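Local coordinates for Baccell_00875 (Bacteroides cellulosilyticus DSM 14838, PDB 5NO8), which acts as a polysaccharide lyase, probably removing the L-rhamnose caps from glucuronic acid in complex arabinogalactan proteins, at residues A[344-349]-A[399-404]; A[647-652]-A[678-683]; A[654-659]-A[671-676]. All coordinates share one frame; numbering follows the deposited sequence.

Contact 1 of 3, residues A[344-349]-A[399-404]; sequences KRVDFI and GVLLVK
K404 NZ is gripped three times. It hydrogen-bonds to the carbonyl oxygens of V685 and L694, and to a glycerol that probably came from the crystallisation liquor. This ammonium lies away from the contact, where it ties helix 396-409 to helix 682-692 and to the C-terminal residue. The contact itself is a helix-helix packing in the helical C-terminal part of the protein, between helices 338-352 and 396-409. The two axes approach to 10.4 Å and cross at -126°. The nearest backbone pair is V346 and L402, with their CA atoms 6.3 Å apart.

No hydrogen bond joins the two segments. Four buried apolar side chains carry the interface. V346 divides its two methyls between the leucines. Its CG1 is anti to the backbone N and reaches L402 CG at 4.0 Å. Its CG2, beside the backbone N, meets L401 CG, also at 4.0 Å. I349 lies about one turn further along the helix. I349 CG2 touches L402 CD1 at 3.9 Å, and I349 CD1 touches L401 CD2 at 3.9 Å. V346 and I349 slide past L402 in the opposite direction, but cross L401 obliquely. L414 of helix 412-429 packs against both V346 and L402.

The R345 guanidinium is held by polar partners outside the contact. Its NE forms a salt bridge with D681, and its NH1 bonds to G653 O and Q353 OE1. I349 CG1 lies over the centre of the R345 guanidinium, 3.5 Å above its plane.

Contact 2 of 3, residues A[647-652]-A[678-683]; sequences CLFFED and NDQDWA
Segment 647-652 leaves a short 3-10 turn at C647 and L648 and runs on as loop. Opposite it, 678-683 makes a type I beta turn from D679 to W682 and enters helix 682-692. The turn's own bond, from W682 N to D679 O, is weak at 3.5 Å. The bond from A683 N to Q680 O is firmer, at 2.9 Å. The nearest CA atoms are those of L648 and Q680, 7.4 Å apart, and side chains bridge the gap.

The F649 ring does most of this. It comes from the loop after helix 632-644 and packs edge-on against the turn that leads into helix 682-692. L341 and R345 of helix 338-352 also touch F649. Its CG is anti to the carbonyl carbon (chi1 -56°). D681 OD1 lies in the ring plane at the edge, 3.2 Å from F649 CE1. The D681 carboxylate is turned 34° from the ring plane. Q680 O also sits at the edge, 3.4 Å from F649 CZ. A683 CB meets the rim on the CE2 side, 4.1 Å from F649 CE2. L648 CD1 packs on Q680 CB at 4.3 Å.

The segments share no hydrogen bond. D681 OD1 is paired with R345 NE in a salt bridge, and Q680 O accepts from A683 N within its own segment. The slightly positive C-H edge of F649 probably adds a weak electrostatic attraction to these buried acceptors.

Contact 3 of 3, residues A[654-659]-A[671-676]; sequences KASCAY and EFYDPY
Two backbone hydrogen bonds hold the segments. D674 N gives a nearly straight bond (169°) to A658 O at 2.9 Å, and C657 N gives a more bent one (143°) to Y676 O, also at 2.9 Å. Both acceptors are met nearly along their C=O axes.

Side-chain hydrogen bonds add to this, from S656 and D674. S656 OG, anti to the backbone N, donates to D674 O at 2.7 Å, in the carbonyl plane and on a lone pair. D674 OD1 uses its anti lone pair for Y676 N at 3.0 Å, an Asx turn. The D674 carboxylate also takes the backbone N-H groups of K602 and R603, which probably offset the charge of this buried group.

The aromatic pair is a tilted edge-to-face contact. Y659 directs its edge at the face of Y673, with the planes at 57°. Y659 CD1 stands over the centre of the Y673 ring, 3.5 Å from Y673 CE1.

Two waters bridge Y659 OH and E671 at the partly exposed end. One donates to E671 OE2, the other to E671 O. The other carboxylate oxygen, OE1, makes a salt bridge with K669.

Y659 and Y673 form an antiparallel non-hydrogen-bonded pair, their side chains on one face. E671, with positive phi, and F672 both face M660. This is a G1 beta bulge, here at the edge of a small antiparallel sheet where strand 659-660 meets strand 672-677.

In the fold
Contact 1 joins helices 338-352 and 396-409. Its segments come first in the chain. Contact 3 is nested inside the loop closed by contact 2, and strand 672-677 of contact 3 is followed, after the turn at 679-682, by helix 682-692 of contact 2. The centres of contacts 2 and 3 are about 8 Å apart, those of 1 and 2 about 10 Å, and those of 1 and 3 about 18 Å. Two salt bridges, R345 with D681 and K344 with E651, fasten contact 1 to contact 2. L648 O and S656 N probably bond contact 2 to contact 3. The C-terminal segments thus connect a small four-stranded sheet to the helical domain.

Contact 1 of 3, residues A[344-349]-A[399-404]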
loop_
_atom_site.group_PDB
_atom_site.type_symbol
_atom_site.label_atom_id
_atom_site.label_comp_id
_atom_site.label_asym_id
_atom_site.label_seq_id
_atom_site.Cartn_x
_atom_site.Cartn_y
_atom_site.Cartn_z
ATOM N N LYS A 344 -0.286 5.281 24.386
ATOM C CA LYS A 344 0.650 4.215 24.687
ATOM C C LYS A 344 1.854 4.261 23.741
ATOM O O LYS A 344 2.966 4.018 24.170
ATOM C CB LYS A 344 -0.033 2.860 24.638
ATOM C CG LYS A 344 -0.945 2.656 25.857
ATOM C CD LYS A 344 -1.509 1.262 25.936
ATOM C CE LYS A 344 -2.606 1.016 24.923
ATOM N NZ LYS A 344 -3.308 -0.256 25.288
ATOM N N ARG A 345 1.615 4.560 22.477
ATOM C CA ARG A 345 2.708 4.632 21.509
ATOM C C ARG A 345 3.679 5.767 21.862
ATOM O O ARG A 345 4.887 5.590 21.865
ATOM C CB ARG A 345 2.184 4.843 20.086
ATOM C CG ARG A 345 3.274 5.015 19.027
ATOM C CD ARG A 345 4.210 3.828 19.050
ATOM N NE ARG A 345 5.381 4.009 18.213
ATOM C CZ ARG A 345 6.528 3.390 18.417
ATOM N NH1 ARG A 345 6.698 2.490 19.396
ATOM N NH2 ARG A 345 7.535 3.678 17.615
ATOM N N VAL A 346 3.111 6.925 22.150
ATOM C CA VAL A 346 3.908 8.084 22.522
ATOM C C VAL A 346 4.758 7.787 23.752
ATOM O O VAL A 346 5.934 8.103 23.763
ATOM C CB VAL A 346 2.990 9.312 22.662
ATOM C CG1 VAL A 346 3.631 10.447 23.431
ATOM C CG2 VAL A 346 2.564 9.764 21.269
ATOM N N ASP A 347 4.153 7.195 24.792
ATOM C CA ASP A 347 4.896 6.819 25.995
ATOM C C ASP A 347 5.991 5.813 25.714
ATOM O O ASP A 347 7.053 5.906 26.282
ATOM C CB ASP A 347 3.969 6.285 27.085
ATOM C CG ASP A 347 3.060 7.382 27.684
ATOM O OD1 ASP A 347 3.358 8.598 27.558
ATOM O OD2 ASP A 347 2.038 7.013 28.315
ATOM N N PHE A 348 5.742 4.867 24.804
ATOM C CA PHE A 348 6.770 3.904 24.406
ATOM C C PHE A 348 7.950 4.590 23.718
ATOM O O PHE A 348 9.109 4.243 23.998
ATOM C CB PHE A 348 6.186 2.817 23.497
ATOM C CG PHE A 348 7.054 1.600 23.388
ATOM C CD1 PHE A 348 8.109 1.567 22.478
ATOM C CD2 PHE A 348 6.812 0.471 24.152
ATOM C CE1 PHE A 348 8.937 0.463 22.376
ATOM C CE2 PHE A 348 7.635 -0.652 24.044
ATOM C CZ PHE A 348 8.705 -0.653 23.168
ATOM N N ILE A 349 7.660 5.519 22.811
ATOM C CA ILE A 349 8.707 6.245 22.098
ATOM C C ILE A 349 9.607 6.963 23.116
ATOM O O ILE A 349 10.839 6.804 23.103
ATOM C CB ILE A 349 8.146 7.240 21.092
ATOM C CG1 ILE A 349 7.505 6.495 19.916
ATOM C CG2 ILE A 349 9.257 8.163 20.570
ATOM C CD1 ILE A 349 6.601 7.330 19.057
ATOM N N GLY A 399 9.689 12.721 16.595
ATOM C CA GLY A 399 9.613 14.049 17.210
ATOM C C GLY A 399 8.365 14.812 16.824
ATOM O O GLY A 399 7.730 15.467 17.654
ATOM N N VAL A 400 7.974 14.749 15.561
ATOM C CA VAL A 400 6.814 15.483 15.108
ATOM C C VAL A 400 5.557 14.900 15.796
ATOM O O VAL A 400 4.672 15.645 16.243
ATOM C CB VAL A 400 6.703 15.482 13.577
ATOM C CG1 VAL A 400 5.452 16.200 13.117
ATOM C CG2 VAL A 400 7.948 16.137 12.962
ATOM N N LEU A 401 5.503 13.575 15.914
ATOM C CA LEU A 401 4.385 12.964 16.616
ATOM C C LEU A 401 4.332 13.439 18.085
ATOM O O LEU A 401 3.244 13.819 18.580
ATOM C CB LEU A 401 4.493 11.443 16.627
ATOM C CG LEU A 401 3.424 10.726 17.456
ATOM C CD1 LEU A 401 2.029 11.110 16.998
ATOM C CD2 LEU A 401 3.633 9.223 17.383
ATOM N N LEU A 402 5.465 13.357 18.786
ATOM C CA LEU A 402 5.464 13.762 20.203
ATOM C C LEU A 402 5.057 15.222 20.408
ATOM O O LEU A 402 4.359 15.516 21.385
ATOM C CB LEU A 402 6.750 13.434 20.913
ATOM C CG LEU A 402 6.821 12.054 21.564
ATOM C CD1 LEU A 402 6.517 10.893 20.626
ATOM C CD2 LEU A 402 8.162 11.862 22.240
ATOM N N VAL A 403 5.434 16.114 19.484
ATOM C CA VAL A 403 4.926 17.499 19.535
ATOM C C VAL A 403 3.411 17.554 19.411
ATOM O O VAL A 403 2.750 18.245 20.183
ATOM C CB VAL A 403 5.499 18.416 18.424
ATOM C CG1 VAL A 403 4.853 19.794 18.514
ATOM C CG2 VAL A 403 6.991 18.520 18.546
ATOM N N LYS A 404 2.841 16.863 18.421
ATOM C CA LYS A 404 1.408 16.947 18.210
ATOM C C LYS A 404 0.685 16.409 19.452
ATOM O O LYS A 404 -0.286 17.004 19.896
ATOM C CB LYS A 404 0.970 16.223 16.937
ATOM C CG LYS A 404 1.445 16.944 15.693
ATOM C CD LYS A 404 0.843 16.375 14.433
ATOM C CE LYS A 404 1.423 17.074 13.217
ATOM N NZ LYS A 404 0.629 16.738 12.016
#

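Contact 2 of 3, residues A[647-652]-A[678-683]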
loop_
_atom_site.group_PDB
_atom_site.type_symbol
_atom_site.label_atom_id
_atom_site.label_comp_id
_atom_site.label_asym_id
_atom_site.label_seq_id
_atom_site.Cartn_x
_atom_site.Cartn_y
_atom_site.Cartn_z
ATOM N N CYS A 647 -3.316 -0.209 12.416
ATOM C CA CYS A 647 -2.867 -1.576 12.651
ATOM C C CYS A 647 -1.362 -1.709 12.857
ATOM O O CYS A 647 -0.916 -2.717 13.378
ATOM C CB CYS A 647 -3.335 -2.503 11.554
ATOM S SG CYS A 647 -2.539 -2.176 9.964
ATOM N N LEU A 648 -0.590 -0.672 12.534
ATOM C CA LEU A 648 0.868 -0.694 12.731
ATOM C C LEU A 648 1.289 -0.447 14.179
ATOM O O LEU A 648 2.472 -0.482 14.486
ATOM C CB LEU A 648 1.510 0.350 11.829
ATOM C CG LEU A 648 1.323 0.164 10.322
ATOM C CD1 LEU A 648 1.679 1.461 9.615
ATOM C CD2 LEU A 648 2.129 -1.012 9.798
ATOM N N PHE A 649 0.324 -0.157 15.054
ATOM C CA PHE A 649 0.562 0.230 16.449
ATOM C C PHE A 649 -0.166 -0.750 17.341
ATOM O O PHE A 649 -1.353 -1.046 17.110
ATOM C CB PHE A 649 0.049 1.668 16.653
ATOM C CG PHE A 649 0.679 2.619 15.695
ATOM C CD1 PHE A 649 1.938 3.145 15.963
ATOM C CD2 PHE A 649 0.065 2.921 14.488
ATOM C CE1 PHE A 649 2.578 3.950 15.026
ATOM C CE2 PHE A 649 0.703 3.739 13.556
ATOM C CZ PHE A 649 1.959 4.251 13.838
ATOM N N PHE A 650 0.561 -1.275 18.315
ATOM C CA PHE A 650 0.078 -2.342 19.165
ATOM C C PHE A 650 -0.280 -1.850 20.569
ATOM O O PHE A 650 0.152 -0.763 21.005
ATOM C CB PHE A 650 1.133 -3.458 19.193
ATOM C CG PHE A 650 1.610 -3.849 17.805
ATOM C CD1 PHE A 650 0.681 -4.204 16.820
ATOM C CD2 PHE A 650 2.940 -3.760 17.467
ATOM C CE1 PHE A 650 1.097 -4.519 15.534
ATOM C CE2 PHE A 650 3.374 -4.086 16.190
ATOM C CZ PHE A 650 2.439 -4.455 15.218
ATOM N N GLU A 651 -1.028 -2.671 21.290
ATOM C CA GLU A 651 -1.631 -2.256 22.559
ATOM C C GLU A 651 -0.631 -2.152 23.695
ATOM O O GLU A 651 -0.998 -1.680 24.758
ATOM C CB GLU A 651 -2.761 -3.194 22.984
ATOM C CG GLU A 651 -3.934 -3.249 22.011
ATOM C CD GLU A 651 -4.838 -2.043 22.033
ATOM O OE1 GLU A 651 -4.730 -1.199 22.974
ATOM O OE2 GLU A 651 -5.682 -1.957 21.093
ATOM N N ASP A 652 0.601 -2.614 23.494
ATOM C CA ASP A 652 1.679 -2.370 24.460
ATOM C C ASP A 652 2.553 -1.177 24.104
ATOM O O ASP A 652 3.589 -0.997 24.724
ATOM C CB ASP A 652 2.536 -3.642 24.636
ATOM C CG ASP A 652 3.122 -4.163 23.315
ATOM O OD1 ASP A 652 2.852 -3.581 22.227
ATOM O OD2 ASP A 652 3.819 -5.207 23.361
ATOM N N ASN A 678 10.620 1.592 13.064
ATOM C CA ASN A 678 11.558 2.432 12.385
ATOM C C ASN A 678 10.913 3.787 12.147
ATOM O O ASN A 678 11.029 4.675 13.000
ATOM C CB ASN A 678 12.070 1.682 11.122
ATOM C CG ASN A 678 13.176 2.421 10.423
ATOM O OD1 ASN A 678 13.210 3.638 10.482
ATOM N ND2 ASN A 678 14.101 1.689 9.747
ATOM N N ASP A 679 10.198 3.954 11.041
ATOM C CA ASP A 679 9.725 5.246 10.578
ATOM C C ASP A 679 8.188 5.441 10.550
ATOM O O ASP A 679 7.694 6.487 10.149
ATOM C CB ASP A 679 10.354 5.568 9.179
ATOM C CG ASP A 679 10.297 4.407 8.168
ATOM O OD1 ASP A 679 10.152 3.199 8.529
ATOM O OD2 ASP A 679 10.395 4.732 6.948
ATOM N N GLN A 680 7.448 4.425 10.983
ATOM C CA GLN A 680 5.989 4.380 10.872
ATOM C C GLN A 680 5.238 5.410 11.696
ATOM O O GLN A 680 4.048 5.583 11.469
ATOM C CB GLN A 680 5.422 2.979 11.223
ATOM C CG GLN A 680 5.496 2.604 12.707
ATOM C CD GLN A 680 6.901 2.592 13.251
ATOM O OE1 GLN A 680 7.232 3.222 14.316
ATOM N NE2 GLN A 680 7.752 1.879 12.557
ATOM N N ASP A 681 5.902 6.106 12.607
ATOM C CA ASP A 681 5.176 7.061 13.456
ATOM C C ASP A 681 4.635 8.251 12.674
ATOM O O ASP A 681 3.692 8.901 13.111
ATOM C CB ASP A 681 6.015 7.430 14.662
ATOM C CG ASP A 681 6.229 6.232 15.556
ATOM O OD1 ASP A 681 5.221 5.569 15.905
ATOM O OD2 ASP A 681 7.378 5.889 15.870
ATOM N N TRP A 682 5.158 8.496 11.465
ATOM C CA TRP A 682 4.475 9.394 10.536
ATOM C C TRP A 682 2.989 9.079 10.296
ATOM O O TRP A 682 2.200 9.971 10.013
ATOM C CB TRP A 682 5.199 9.455 9.163
ATOM C CG TRP A 682 6.509 10.142 9.213
ATOM C CD1 TRP A 682 7.730 9.567 9.148
ATOM C CD2 TRP A 682 6.733 11.553 9.347
ATOM N NE1 TRP A 682 8.718 10.525 9.224
ATOM C CE2 TRP A 682 8.131 11.752 9.364
ATOM C CE3 TRP A 682 5.891 12.656 9.494
ATOM C CZ2 TRP A 682 8.713 13.029 9.509
ATOM C CZ3 TRP A 682 6.470 13.936 9.646
ATOM C CH2 TRP A 682 7.876 14.095 9.624
ATOM N N ALA A 683 2.590 7.807 10.376
ATOM C CA ALA A 683 1.177 7.513 10.203
ATOM C C ALA A 683 0.334 8.223 11.258
ATOM O O ALA A 683 -0.763 8.669 10.951
ATOM C CB ALA A 683 0.920 6.016 10.195
#

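Contact 3 of 3, residues A[654-659]-A[671-676]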
loop_
_atom_site.group_PDB
_atom_site.type_symbol
_atom_site.label_atom_id
_atom_site.label_comp_id
_atom_site.label_asym_id
_atom_site.label_seq_id
_atom_site.Cartn_x
_atom_site.Cartn_y
_atom_site.Cartn_z
ATOM N N LYS A 654 4.215 -0.785 21.273
ATOM C CA LYS A 654 5.168 -1.133 20.210
ATOM C C LYS A 654 4.540 -0.779 18.856
ATOM O O LYS A 654 3.321 -0.565 18.740
ATOM C CB LYS A 654 5.539 -2.613 20.272
ATOM C CG LYS A 654 6.459 -2.940 21.431
ATOM C CD LYS A 654 6.723 -4.445 21.550
ATOM C CE LYS A 654 7.832 -4.754 22.553
ATOM N NZ LYS A 654 8.151 -6.206 22.581
ATOM N N ALA A 655 5.376 -0.716 17.824
ATOM C CA ALA A 655 4.906 -0.410 16.500
ATOM C C ALA A 655 5.741 -1.180 15.475
ATOM O O ALA A 655 6.833 -1.663 15.796
ATOM C CB ALA A 655 4.988 1.068 16.228
ATOM N N SER A 656 5.216 -1.252 14.268
ATOM C CA SER A 656 5.910 -1.940 13.168
ATOM C C SER A 656 6.082 -1.038 11.949
ATOM O O SER A 656 5.159 -0.337 11.553
ATOM C CB SER A 656 5.137 -3.200 12.776
ATOM O OG SER A 656 5.704 -3.776 11.607
ATOM N N CYS A 657 7.246 -1.150 11.301
ATOM C CA CYS A 657 7.542 -0.355 10.110
ATOM C C CYS A 657 6.843 -0.809 8.837
ATOM O O CYS A 657 6.814 -0.043 7.882
ATOM C CB CYS A 657 9.058 -0.260 9.873
ATOM S SG CYS A 657 9.830 -1.794 9.399
ATOM N N ALA A 658 6.273 -2.022 8.815
ATOM C CA ALA A 658 5.567 -2.521 7.624
ATOM C C ALA A 658 4.858 -3.846 7.898
ATOM O O ALA A 658 5.382 -4.677 8.625
ATOM C CB ALA A 658 6.565 -2.743 6.486
ATOM N N TYR A 659 3.675 -4.009 7.313
ATOM C CA TYR A 659 3.005 -5.280 7.287
ATOM C C TYR A 659 3.286 -5.898 5.906
ATOM O O TYR A 659 2.820 -5.395 4.900
ATOM C CB TYR A 659 1.496 -5.163 7.490
ATOM C CG TYR A 659 0.842 -6.522 7.539
ATOM C CD1 TYR A 659 1.001 -7.346 8.659
ATOM C CD2 TYR A 659 0.169 -7.041 6.436
ATOM C CE1 TYR A 659 0.465 -8.631 8.708
ATOM C CE2 TYR A 659 -0.371 -8.323 6.474
ATOM C CZ TYR A 659 -0.227 -9.114 7.618
ATOM O OH TYR A 659 -0.781 -10.375 7.664
ATOM N N GLU A 671 2.940 -12.363 5.486
ATOM C CA GLU A 671 1.811 -12.139 6.423
ATOM C C GLU A 671 2.321 -11.863 7.842
ATOM O O GLU A 671 1.891 -12.496 8.812
ATOM C CB GLU A 671 0.796 -13.278 6.375
ATOM C CG GLU A 671 0.314 -13.525 4.963
ATOM C CD GLU A 671 -0.909 -14.395 4.873
ATOM O OE1 GLU A 671 -0.746 -15.634 4.858
ATOM O OE2 GLU A 671 -2.022 -13.843 4.878
ATOM N N PHE A 672 3.221 -10.904 7.972
ATOM C CA PHE A 672 3.722 -10.537 9.294
ATOM C C PHE A 672 4.035 -9.043 9.360
ATOM O O PHE A 672 4.285 -8.389 8.347
ATOM C CB PHE A 672 4.970 -11.370 9.671
ATOM C CG PHE A 672 6.163 -11.096 8.807
ATOM C CD1 PHE A 672 6.971 -10.009 9.035
ATOM C CD2 PHE A 672 6.494 -11.950 7.776
ATOM C CE1 PHE A 672 8.055 -9.728 8.226
ATOM C CE2 PHE A 672 7.586 -11.691 6.976
ATOM C CZ PHE A 672 8.375 -10.582 7.189
ATOM N N TYR A 673 4.022 -8.533 10.590
ATOM C CA TYR A 673 4.514 -7.186 10.901
ATOM C C TYR A 673 6.000 -7.283 11.106
ATOM O O TYR A 673 6.476 -8.089 11.926
ATOM C CB TYR A 673 3.831 -6.638 12.190
ATOM C CG TYR A 673 2.399 -6.305 11.980
ATOM C CD1 TYR A 673 2.033 -5.128 11.370
ATOM C CD2 TYR A 673 1.387 -7.181 12.373
ATOM C CE1 TYR A 673 0.698 -4.818 11.130
ATOM C CE2 TYR A 673 0.051 -6.875 12.127
ATOM C CZ TYR A 673 -0.281 -5.679 11.524
ATOM O OH TYR A 673 -1.590 -5.353 11.272
ATOM N N ASP A 674 6.754 -6.485 10.361
ATOM C CA ASP A 674 8.193 -6.458 10.564
ATOM C C ASP A 674 8.526 -6.057 12.008
ATOM O O ASP A 674 7.887 -5.152 12.553
ATOM C CB ASP A 674 8.872 -5.515 9.597
ATOM C CG ASP A 674 10.372 -5.692 9.611
ATOM O OD1 ASP A 674 11.005 -5.109 10.522
ATOM O OD2 ASP A 674 10.868 -6.477 8.755
ATOM N N PRO A 675 9.476 -6.759 12.644
ATOM C CA PRO A 675 9.737 -6.514 14.055
ATOM C C PRO A 675 10.498 -5.235 14.415
ATOM O O PRO A 675 10.736 -5.035 15.593
ATOM C CB PRO A 675 10.528 -7.740 14.482
ATOM C CG PRO A 675 11.105 -8.300 13.254
ATOM C CD PRO A 675 10.145 -7.982 12.165
ATOM N N TYR A 676 10.899 -4.412 13.444
ATOM C CA TYR A 676 11.464 -3.101 13.758
ATOM C C TYR A 676 10.369 -2.060 13.832
ATOM O O TYR A 676 9.525 -1.993 12.942
ATOM C CB TYR A 676 12.486 -2.598 12.712
ATOM C CG TYR A 676 13.899 -3.161 12.797
ATOM C CD1 TYR A 676 14.326 -3.957 13.866
ATOM C CD2 TYR A 676 14.830 -2.861 11.798
ATOM C CE1 TYR A 676 15.637 -4.444 13.934
ATOM C CE2 TYR A 676 16.136 -3.356 11.857
ATOM C CZ TYR A 676 16.521 -4.152 12.915
ATOM O OH TYR A 676 17.799 -4.665 12.991
HETATM O O HOH W 1 -1.878 -10.968 5.009
HETATM O O HOH W 2 -0.967 -11.767 9.891
#